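Local coordinates for protein putative DsbA oxidoreductase SCO1869 (Streptomyces coelicolor A3, PDB 3GL5) that probably acts as an oxidoreductase of the DsbA family, built on a thioredoxin fold, although its physiological role is not established, at residues Arg22-Leu27 with Arg115-Leu120; His40-Leu45 with Leu106-Lys111; Glu173-Gln178 with Leu189-Gly194. All coordinates share one frame; numbering follows the deposited sequence.

In the fold
The three contacts illustrate how one thioredoxin-like fold can carry polar links of quite different kinds. Contact 1, at the surface, sets two like-charged carboxylates from helices 14-28 and 116-128 against each other, with a lysine beside them that bridges both. Contact 2 is buried and joins the edge strand 36-42 to helix 101-111 by a direct hydrogen bond and a water. Contact 3, partly buried, pairs opposite charges between helix 166-178 and the turn between strands 186-189 and 193-196, near the second subunit. Contacts 1 and 2 touch through the consecutive helices 101-111 and 116-128; contacts 2 and 3 meet beside the same sheet, where Arg41 approaches Arg191 and Glu44 approaches Glu173.

Contact 1 of 3, residues Arg22-Leu27 with Arg115-Leu120; sequences RFEKAL and RHEALL
Glu24 and Glu117 reach toward each other from two helices whose backbones stay well apart, with 11.8 Å between Glu24 CA and Glu117 CA. The course of Glu24 shows how the gap is spanned. Its CB already points to the other helix, and CG stands anti to the carbonyl carbon (chi1 -81°), from where the extended chain carries the carboxylate outward. CB and CG serve as a spacer; contact begins at CD, which lies 3.7 Å from Glu117 OE2. At the end of the chain Glu24 OE2 comes within 2.8 Å of Glu117 OE2, and the two carboxylate planes are 30° apart. If both are ionised, the two acceptors cannot bond to each other and their charges would be expected to repel. The answer lies one turn earlier on the helix of Glu24: Lys20 NZ makes salt bridges to both OE2 atoms and so joins the pair through a shared cation.

Helix 14-28, which bears Glu24, carries the Cys13-Cys16 disulfide at its N-terminal end, a CxxC arrangement as in thioredoxin folds, whereas helix 116-128 lies in the helical insertion characteristic of DsbA proteins. Glu117 comes from the opposite direction, also on an extended chain, its CG anti to the backbone N (chi1 -155°). It sits in the first turn of its helix, just after the N-cap residue Arg115. Nearby, Phe23 and Leu27 pack on Val38 of strand 36-42, while Glu117 and Leu120 both touch His40 of the same strand.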
loop_
_atom_site.group_PDB
_atom_site.type_symbol
_atom_site.label_atom_id
_atom_site.label_comp_id
_atom_site.label_asym_id
_atom_site.label_seq_id
_atom_site.Cartn_x
_atom_site.Cartn_y
_atom_site.Cartn_z
ATOM N N ARG A 22 2.554 -12.996 -17.508
ATOM C CA ARG A 22 1.670 -12.530 -18.584
ATOM C C ARG A 22 1.177 -11.099 -18.329
ATOM O O ARG A 22 1.157 -10.269 -19.236
ATOM C CB ARG A 22 0.504 -13.502 -18.809
ATOM C CG ARG A 22 0.811 -14.492 -19.838
ATOM C CD ARG A 22 -0.251 -15.546 -19.994
ATOM N NE ARG A 22 0.293 -16.757 -20.604
ATOM C CZ ARG A 22 -0.400 -17.885 -20.746
ATOM N NH1 ARG A 22 -1.639 -17.970 -20.303
ATOM N NH2 ARG A 22 0.147 -18.950 -21.299
ATOM N N PHE A 23 0.802 -10.827 -17.081
ATOM C CA PHE A 23 0.372 -9.517 -16.683
ATOM C C PHE A 23 1.483 -8.504 -16.839
ATOM O O PHE A 23 1.233 -7.365 -17.274
ATOM C CB PHE A 23 -0.087 -9.483 -15.227
ATOM C CG PHE A 23 -0.352 -8.098 -14.750
ATOM C CD1 PHE A 23 -1.503 -7.428 -15.145
ATOM C CD2 PHE A 23 0.605 -7.418 -13.996
ATOM C CE1 PHE A 23 -1.727 -6.129 -14.762
ATOM C CE2 PHE A 23 0.395 -6.101 -13.602
ATOM C CZ PHE A 23 -0.774 -5.462 -13.961
ATOM N N GLU A 24 2.690 -8.883 -16.425
ATOM C CA GLU A 24 3.793 -7.950 -16.446
ATOM C C GLU A 24 4.135 -7.611 -17.894
ATOM O O GLU A 24 4.389 -6.437 -18.270
ATOM C CB GLU A 24 4.990 -8.547 -15.725
ATOM C CG GLU A 24 4.898 -8.421 -14.197
ATOM C CD GLU A 24 5.887 -9.312 -13.457
ATOM O OE1 GLU A 24 6.773 -9.936 -14.088
ATOM O OE2 GLU A 24 5.764 -9.423 -12.223
ATOM N N LYS A 25 4.101 -8.644 -18.725
ATOM C CA LYS A 25 4.322 -8.435 -20.138
ATOM C C LYS A 25 3.277 -7.439 -20.682
ATOM O O LYS A 25 3.630 -6.514 -21.383
ATOM C CB LYS A 25 4.357 -9.776 -20.881
ATOM C CG LYS A 25 4.136 -9.661 -22.378
ATOM C CD LYS A 25 4.083 -11.028 -23.070
ATOM C CE LYS A 25 5.357 -11.259 -23.843
ATOM N NZ LYS A 25 5.148 -12.029 -25.135
ATOM N N ALA A 26 2.010 -7.601 -20.309
ATOM C CA ALA A 26 0.946 -6.694 -20.756
ATOM C C ALA A 26 1.161 -5.282 -20.209
ATOM O O ALA A 26 0.905 -4.267 -20.897
ATOM C CB ALA A 26 -0.403 -7.216 -20.305
ATOM N N LEU A 27 1.635 -5.206 -18.971
ATOM C CA LEU A 27 1.794 -3.929 -18.331
ATOM C C LEU A 27 2.920 -3.096 -19.030
ATOM O O LEU A 27 2.795 -1.862 -19.209
ATOM C CB LEU A 27 2.061 -4.136 -16.837
ATOM C CG LEU A 27 2.351 -2.849 -16.077
ATOM C CD1 LEU A 27 1.186 -1.881 -16.307
ATOM C CD2 LEU A 27 2.652 -3.054 -14.555
ATOM N N ARG A 115 10.463 -5.289 -0.261
ATOM C CA ARG A 115 11.059 -6.368 -1.060
ATOM C C ARG A 115 10.008 -7.377 -1.510
ATOM O O ARG A 115 10.335 -8.526 -1.783
ATOM C CB ARG A 115 12.197 -7.067 -0.288
ATOM C CG ARG A 115 13.319 -6.114 0.239
ATOM C CD ARG A 115 14.693 -6.182 -0.491
ATOM N NE ARG A 115 15.803 -6.004 0.478
ATOM C CZ ARG A 115 17.037 -5.523 0.232
ATOM N NH1 ARG A 115 17.416 -5.132 -0.985
ATOM N NH2 ARG A 115 17.914 -5.423 1.232
ATOM N N HIS A 116 8.751 -6.949 -1.595
ATOM C CA HIS A 116 7.662 -7.884 -1.825
ATOM C C HIS A 116 7.867 -8.709 -3.132
ATOM O O HIS A 116 7.847 -9.948 -3.090
ATOM C CB HIS A 116 6.303 -7.187 -1.806
ATOM C CG HIS A 116 5.144 -8.126 -1.611
ATOM N ND1 HIS A 116 3.901 -7.699 -1.190
ATOM C CD2 HIS A 116 5.033 -9.465 -1.811
ATOM C CE1 HIS A 116 3.086 -8.739 -1.099
ATOM N NE2 HIS A 116 3.741 -9.820 -1.491
ATOM N N GLU A 117 8.137 -8.022 -4.243
ATOM C CA GLU A 117 8.242 -8.699 -5.520
ATOM C C GLU A 117 9.459 -9.630 -5.630
ATOM O O GLU A 117 9.355 -10.730 -6.204
ATOM C CB GLU A 117 8.125 -7.731 -6.698
ATOM C CG GLU A 117 7.630 -8.494 -7.918
ATOM C CD GLU A 117 7.027 -7.617 -8.987
ATOM O OE1 GLU A 117 6.532 -6.503 -8.656
ATOM O OE2 GLU A 117 7.036 -8.059 -10.162
ATOM N N ALA A 118 10.572 -9.218 -5.005
ATOM C CA ALA A 118 11.770 -10.060 -4.898
ATOM C C ALA A 118 11.516 -11.349 -4.126
ATOM O O ALA A 118 11.975 -12.417 -4.527
ATOM C CB ALA A 118 12.974 -9.278 -4.302
ATOM N N LEU A 119 10.785 -11.304 -3.027
ATOM C CA LEU A 119 10.557 -12.550 -2.286
ATOM C C LEU A 119 9.469 -13.408 -2.979
ATOM O O LEU A 119 9.534 -14.658 -2.979
ATOM C CB LEU A 119 10.189 -12.289 -0.818
ATOM C CG LEU A 119 10.051 -13.514 0.094
ATOM C CD1 LEU A 119 11.348 -14.332 0.128
ATOM C CD2 LEU A 119 9.542 -13.123 1.514
ATOM N N LEU A 120 8.491 -12.734 -3.568
ATOM C CA LEU A 120 7.453 -13.437 -4.333
ATOM C C LEU A 120 8.090 -14.265 -5.477
ATOM O O LEU A 120 7.856 -15.480 -5.599
ATOM C CB LEU A 120 6.398 -12.442 -4.816
ATOM C CG LEU A 120 5.222 -13.008 -5.600
ATOM C CD1 LEU A 120 4.437 -14.084 -4.789
ATOM C CD2 LEU A 120 4.327 -11.866 -6.114
#

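Contact 2 of 3, residues His40-Leu45 with Leu106-Lys111; sequences HRSFEL and LLHLAK
Ser42 and His108 make the direct link between strand and helix: Ser42 OG lies 3.0 Å from His108 NE2, at the edge of the imidazole and in its plane. This is a hydrogen bond in which either group could be the donor. The hydroxyl also comes close to His108 CD2, at 3.3 Å. Ser42 points its CB toward the helix, while the imidazole is brought in by its far end, CG standing anti to the carbonyl carbon (chi1 -80°).

Two residues earlier in the strand the link runs through a water. It donates to His40 O at 2.7 Å and accepts a weak hydrogen bond from Lys111 NZ, whose CB points toward the strand and whose chain bends at chi3 (-137°).

In the second shell, Asp172 binds the backbone N of Ser42, makes a weak hydrogen bond to His108 NE2 and a salt bridge to Arg41, so one carboxylate holds both members of the Ser-His pair and the adjoining Arg41. Tyr165, Glu168 and Val169 pack against the His108 side chain.

Strand 36-42 closes a beta-alpha-beta crossover with strand 3-9, and its meeting with helix 101-111 is the junction of thioredoxin core and helical insertion typical of DsbA proteins.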
loop_
_atom_site.group_PDB
_atom_site.type_symbol
_atom_site.label_atom_id
_atom_site.label_comp_id
_atom_site.label_asym_id
_atom_site.label_seq_id
_atom_site.Cartn_x
_atom_site.Cartn_y
_atom_site.Cartn_z
ATOM N N HIS A 40 0.746 -6.799 -4.463
ATOM C CA HIS A 40 0.527 -8.240 -4.315
ATOM C C HIS A 40 -0.160 -8.543 -3.003
ATOM O O HIS A 40 0.086 -7.857 -1.995
ATOM C CB HIS A 40 1.829 -9.036 -4.454
ATOM C CG HIS A 40 2.424 -8.932 -5.808
ATOM N ND1 HIS A 40 1.794 -9.432 -6.926
ATOM C CD2 HIS A 40 3.553 -8.312 -6.250
ATOM C CE1 HIS A 40 2.530 -9.161 -7.997
ATOM N NE2 HIS A 40 3.603 -8.488 -7.613
ATOM N N ARG A 41 -1.011 -9.571 -3.041
ATOM C CA ARG A 41 -1.992 -9.885 -2.002
ATOM C C ARG A 41 -1.998 -11.389 -1.771
ATOM O O ARG A 41 -1.860 -12.151 -2.721
ATOM C CB ARG A 41 -3.376 -9.523 -2.505
ATOM C CG ARG A 41 -3.584 -8.066 -2.697
ATOM C CD ARG A 41 -3.956 -7.554 -1.380
ATOM N NE ARG A 41 -4.496 -6.244 -1.505
ATOM C CZ ARG A 41 -5.245 -5.676 -0.577
ATOM N NH1 ARG A 41 -5.574 -6.335 0.553
ATOM N NH2 ARG A 41 -5.684 -4.451 -0.795
ATOM N N SER A 42 -2.132 -11.801 -0.515
ATOM C CA SER A 42 -2.080 -13.210 -0.150
ATOM C C SER A 42 -3.370 -13.934 -0.493
ATOM O O SER A 42 -4.452 -13.418 -0.255
ATOM C CB SER A 42 -1.916 -13.352 1.354
ATOM O OG SER A 42 -0.725 -12.739 1.795
ATOM N N PHE A 43 -3.248 -15.166 -0.956
ATOM C CA PHE A 43 -4.387 -16.052 -1.063
ATOM C C PHE A 43 -3.899 -17.456 -0.831
ATOM O O PHE A 43 -2.861 -17.828 -1.358
ATOM C CB PHE A 43 -4.991 -15.928 -2.474
ATOM C CG PHE A 43 -6.335 -16.639 -2.651
ATOM C CD1 PHE A 43 -7.524 -15.922 -2.586
ATOM C CD2 PHE A 43 -6.393 -18.016 -2.946
ATOM C CE1 PHE A 43 -8.787 -16.559 -2.773
ATOM C CE2 PHE A 43 -7.634 -18.675 -3.149
ATOM C CZ PHE A 43 -8.837 -17.945 -3.046
ATOM N N GLU A 44 -4.628 -18.256 -0.050
ATOM C CA GLU A 44 -4.235 -19.651 0.112
ATOM C C GLU A 44 -5.299 -20.527 -0.552
ATOM O O GLU A 44 -6.458 -20.515 -0.148
ATOM C CB GLU A 44 -4.120 -20.045 1.595
ATOM C CG GLU A 44 -2.828 -19.648 2.304
ATOM C CD GLU A 44 -2.958 -19.815 3.804
ATOM O OE1 GLU A 44 -3.652 -18.995 4.463
ATOM O OE2 GLU A 44 -2.433 -20.809 4.331
ATOM N N LEU A 45 -4.884 -21.341 -1.511
ATOM C CA LEU A 45 -5.782 -22.333 -2.093
ATOM C C LEU A 45 -6.192 -23.389 -1.051
ATOM O O LEU A 45 -7.310 -23.885 -1.095
ATOM C CB LEU A 45 -5.124 -22.989 -3.302
ATOM C CG LEU A 45 -5.125 -22.110 -4.553
ATOM C CD1 LEU A 45 -4.042 -22.603 -5.500
ATOM C CD2 LEU A 45 -6.521 -22.095 -5.235
ATOM N N LEU A 106 5.764 -14.435 5.598
ATOM C CA LEU A 106 7.061 -13.901 5.169
ATOM C C LEU A 106 6.952 -12.954 3.994
ATOM O O LEU A 106 7.753 -12.021 3.903
ATOM C CB LEU A 106 8.064 -15.007 4.846
ATOM C CG LEU A 106 8.670 -15.773 6.022
ATOM C CD1 LEU A 106 9.577 -16.836 5.389
ATOM C CD2 LEU A 106 9.468 -14.884 7.010
ATOM N N LEU A 107 5.973 -13.170 3.090
ATOM C CA LEU A 107 5.743 -12.197 2.026
ATOM C C LEU A 107 5.331 -10.831 2.609
ATOM O O LEU A 107 5.652 -9.794 2.036
ATOM C CB LEU A 107 4.728 -12.686 0.993
ATOM C CG LEU A 107 5.268 -13.807 0.082
ATOM C CD1 LEU A 107 4.123 -14.559 -0.623
ATOM C CD2 LEU A 107 6.234 -13.240 -0.990
ATOM N N HIS A 108 4.587 -10.854 3.705
ATOM C CA HIS A 108 4.198 -9.629 4.381
ATOM C C HIS A 108 5.367 -8.970 5.106
ATOM O O HIS A 108 5.506 -7.778 5.030
ATOM C CB HIS A 108 2.973 -9.846 5.289
ATOM C CG HIS A 108 1.689 -9.838 4.526
ATOM N ND1 HIS A 108 0.893 -8.721 4.411
ATOM C CD2 HIS A 108 1.108 -10.792 3.755
ATOM C CE1 HIS A 108 -0.148 -8.995 3.642
ATOM N NE2 HIS A 108 -0.041 -10.250 3.235
ATOM N N LEU A 109 6.220 -9.727 5.768
ATOM C CA LEU A 109 7.552 -9.192 6.151
ATOM C C LEU A 109 8.244 -8.447 4.997
ATOM O O LEU A 109 8.553 -7.242 5.103
ATOM C CB LEU A 109 8.461 -10.291 6.707
ATOM C CG LEU A 109 9.927 -9.902 6.989
ATOM C CD1 LEU A 109 10.044 -8.619 7.861
ATOM C CD2 LEU A 109 10.633 -11.053 7.665
ATOM N N ALA A 110 8.441 -9.145 3.877
ATOM C CA ALA A 110 8.931 -8.513 2.640
ATOM C C ALA A 110 8.157 -7.261 2.191
ATOM O O ALA A 110 8.761 -6.285 1.766
ATOM C CB ALA A 110 8.978 -9.554 1.473
ATOM N N LYS A 111 6.826 -7.280 2.253
ATOM C CA LYS A 111 6.038 -6.158 1.700
ATOM C C LYS A 111 6.372 -4.905 2.513
ATOM O O LYS A 111 6.414 -3.751 1.992
ATOM C CB LYS A 111 4.542 -6.485 1.772
ATOM C CG LYS A 111 3.590 -5.331 1.414
ATOM C CD LYS A 111 2.208 -5.540 2.042
ATOM C CE LYS A 111 1.117 -5.202 1.030
ATOM N NZ LYS A 111 -0.179 -4.788 1.657
HETATM O O HOH W 1 -1.099 -7.499 0.355
#

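Contact 3 of 3, residues Glu173-Gln178 with Leu189-Gly194; sequences EREAAQ and LDRAYG
Glu175 lays one carboxylate oxygen over a face of the Arg191 guanidinium. Glu175 OE2 is 3.2 Å from Arg191 NH2 and 3.4 Å from Arg191 CZ, and the two planes are only 19° apart. Because the oxygen lies well out of the guanidinium plane, no N-H is aimed at it; this salt bridge works through charge alone. Glu175 CG, anti to the backbone N, comes 3.7 Å from Arg191 NH2, and a bend at chi2 (83°) then turns the carboxylate over the guanidinium.

The directed bonds go elsewhere: Arg191 NE is paired with Glu6, and Glu175 OE2 accepts from the backbone N of His2 of the second subunit. With an alanine in place of Glu175, Arg191, close to Arg41, would probably lose one of its negative neighbours, and His2 of the second subunit one of its acceptors.

The looser, exposed side holds Arg174, Ala177 and Gln178, although Gln178 OE1 also accepts from that His2 N. Arg191 rises from the turn between strands 186-189 and 193-196, closed by a classic beta bulge of Ala192 and Tyr193 facing Leu189. Helix 166-178 packs on Trp8 of strand 3-9, helix 201-213 on Leu189, and at Tyr193 and Gly194 the sheet continues into the second subunit.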
loop_
_atom_site.group_PDB
_atom_site.type_symbol
_atom_site.label_atom_id
_atom_site.label_comp_id
_atom_site.label_asym_id
_atom_site.label_seq_id
_atom_site.Cartn_x
_atom_site.Cartn_y
_atom_site.Cartn_z
ATOM N N GLU A 173 -6.896 -12.282 2.587
ATOM C CA GLU A 173 -7.784 -13.382 2.187
ATOM C C GLU A 173 -9.232 -12.969 2.339
ATOM O O GLU A 173 -10.044 -13.256 1.509
ATOM C CB GLU A 173 -7.490 -14.655 2.993
ATOM C CG GLU A 173 -6.162 -15.212 2.625
ATOM C CD GLU A 173 -5.663 -16.325 3.566
ATOM O OE1 GLU A 173 -6.194 -16.480 4.701
ATOM O OE2 GLU A 173 -4.743 -17.067 3.148
ATOM N N ARG A 174 -9.527 -12.298 3.426
ATOM C CA ARG A 174 -10.848 -11.735 3.669
ATOM C C ARG A 174 -11.310 -10.834 2.509
ATOM O O ARG A 174 -12.396 -10.997 1.976
ATOM C CB ARG A 174 -10.846 -10.981 4.999
ATOM C CG ARG A 174 -12.131 -10.293 5.289
ATOM C CD ARG A 174 -12.032 -9.475 6.520
ATOM N NE ARG A 174 -11.416 -8.153 6.320
ATOM C CZ ARG A 174 -10.365 -7.684 7.010
ATOM N NH1 ARG A 174 -9.779 -8.434 7.931
ATOM N NH2 ARG A 174 -9.911 -6.449 6.792
ATOM N N GLU A 175 -10.465 -9.874 2.135
ATOM C CA GLU A 175 -10.725 -8.926 1.023
ATOM C C GLU A 175 -11.030 -9.648 -0.324
ATOM O O GLU A 175 -11.997 -9.303 -1.027
ATOM C CB GLU A 175 -9.510 -8.003 0.922
ATOM C CG GLU A 175 -9.605 -6.872 -0.063
ATOM C CD GLU A 175 -10.321 -5.680 0.506
ATOM O OE1 GLU A 175 -9.984 -5.272 1.647
ATOM O OE2 GLU A 175 -11.211 -5.147 -0.191
ATOM N N ALA A 176 -10.260 -10.692 -0.641
ATOM C CA ALA A 176 -10.494 -11.511 -1.841
ATOM C C ALA A 176 -11.874 -12.165 -1.798
ATOM O O ALA A 176 -12.615 -12.190 -2.797
ATOM C CB ALA A 176 -9.425 -12.595 -1.933
ATOM N N ALA A 177 -12.196 -12.733 -0.640
ATOM C CA ALA A 177 -13.504 -13.351 -0.425
ATOM C C ALA A 177 -14.624 -12.296 -0.586
ATOM O O ALA A 177 -15.614 -12.547 -1.257
ATOM C CB ALA A 177 -13.574 -14.098 0.968
ATOM N N GLN A 178 -14.434 -11.099 -0.037
ATOM C CA GLN A 178 -15.416 -10.022 -0.212
ATOM C C GLN A 178 -15.543 -9.590 -1.668
ATOM O O GLN A 178 -16.633 -9.225 -2.109
ATOM C CB GLN A 178 -15.044 -8.809 0.646
ATOM C CG GLN A 178 -15.464 -8.949 2.100
ATOM C CD GLN A 178 -14.803 -7.949 3.022
ATOM O OE1 GLN A 178 -14.233 -6.969 2.569
ATOM N NE2 GLN A 178 -14.890 -8.186 4.336
ATOM N N LEU A 189 -8.508 -4.323 -11.017
ATOM C CA LEU A 189 -7.954 -3.150 -11.675
ATOM C C LEU A 189 -8.793 -1.998 -11.229
ATOM O O LEU A 189 -9.981 -1.927 -11.566
ATOM C CB LEU A 189 -7.968 -3.306 -13.202
ATOM C CG LEU A 189 -7.042 -4.405 -13.716
ATOM C CD1 LEU A 189 -7.744 -5.766 -13.735
ATOM C CD2 LEU A 189 -6.500 -4.084 -15.081
ATOM N N ASP A 190 -8.193 -1.125 -10.427
ATOM C CA ASP A 190 -8.870 0.091 -9.983
ATOM C C ASP A 190 -10.136 -0.153 -9.146
ATOM O O ASP A 190 -11.049 0.666 -9.174
ATOM C CB ASP A 190 -9.258 0.950 -11.187
ATOM C CG ASP A 190 -9.457 2.410 -10.810
ATOM O OD1 ASP A 190 -8.804 2.863 -9.818
ATOM O OD2 ASP A 190 -10.250 3.092 -11.495
ATOM N N ARG A 191 -10.205 -1.259 -8.403
ATOM C CA ARG A 191 -11.464 -1.640 -7.742
ATOM C C ARG A 191 -12.733 -1.520 -8.644
ATOM O O ARG A 191 -13.835 -1.359 -8.121
ATOM C CB ARG A 191 -11.646 -0.875 -6.416
ATOM C CG ARG A 191 -10.696 -1.298 -5.272
ATOM C CD ARG A 191 -11.141 -2.626 -4.642
ATOM N NE ARG A 191 -10.087 -3.232 -3.831
ATOM C CZ ARG A 191 -9.951 -3.063 -2.515
ATOM N NH1 ARG A 191 -10.815 -2.302 -1.849
ATOM N NH2 ARG A 191 -8.946 -3.646 -1.855
ATOM N N ALA A 192 -12.587 -1.623 -9.979
ATOM C CA ALA A 192 -13.739 -1.569 -10.918
ATOM C C ALA A 192 -13.876 -2.833 -11.732
ATOM O O ALA A 192 -14.997 -3.260 -12.073
ATOM C CB ALA A 192 -13.633 -0.367 -11.875
ATOM N N TYR A 193 -12.736 -3.421 -12.081
ATOM C CA TYR A 193 -12.736 -4.596 -12.928
ATOM C C TYR A 193 -11.997 -5.774 -12.289
ATOM O O TYR A 193 -10.869 -5.626 -11.829
ATOM C CB TYR A 193 -12.099 -4.237 -14.265
ATOM C CG TYR A 193 -13.043 -3.509 -15.196
ATOM C CD1 TYR A 193 -13.844 -4.222 -16.086
ATOM C CD2 TYR A 193 -13.153 -2.112 -15.180
ATOM C CE1 TYR A 193 -14.720 -3.571 -16.960
ATOM C CE2 TYR A 193 -14.034 -1.448 -16.053
ATOM C CZ TYR A 193 -14.811 -2.194 -16.931
ATOM O OH TYR A 193 -15.692 -1.583 -17.794
ATOM N N GLY A 194 -12.631 -6.944 -12.277
ATOM C CA GLY A 194 -11.969 -8.169 -11.829
ATOM C C GLY A 194 -11.529 -9.032 -12.993
ATOM O O GLY A 194 -12.313 -9.362 -13.845
#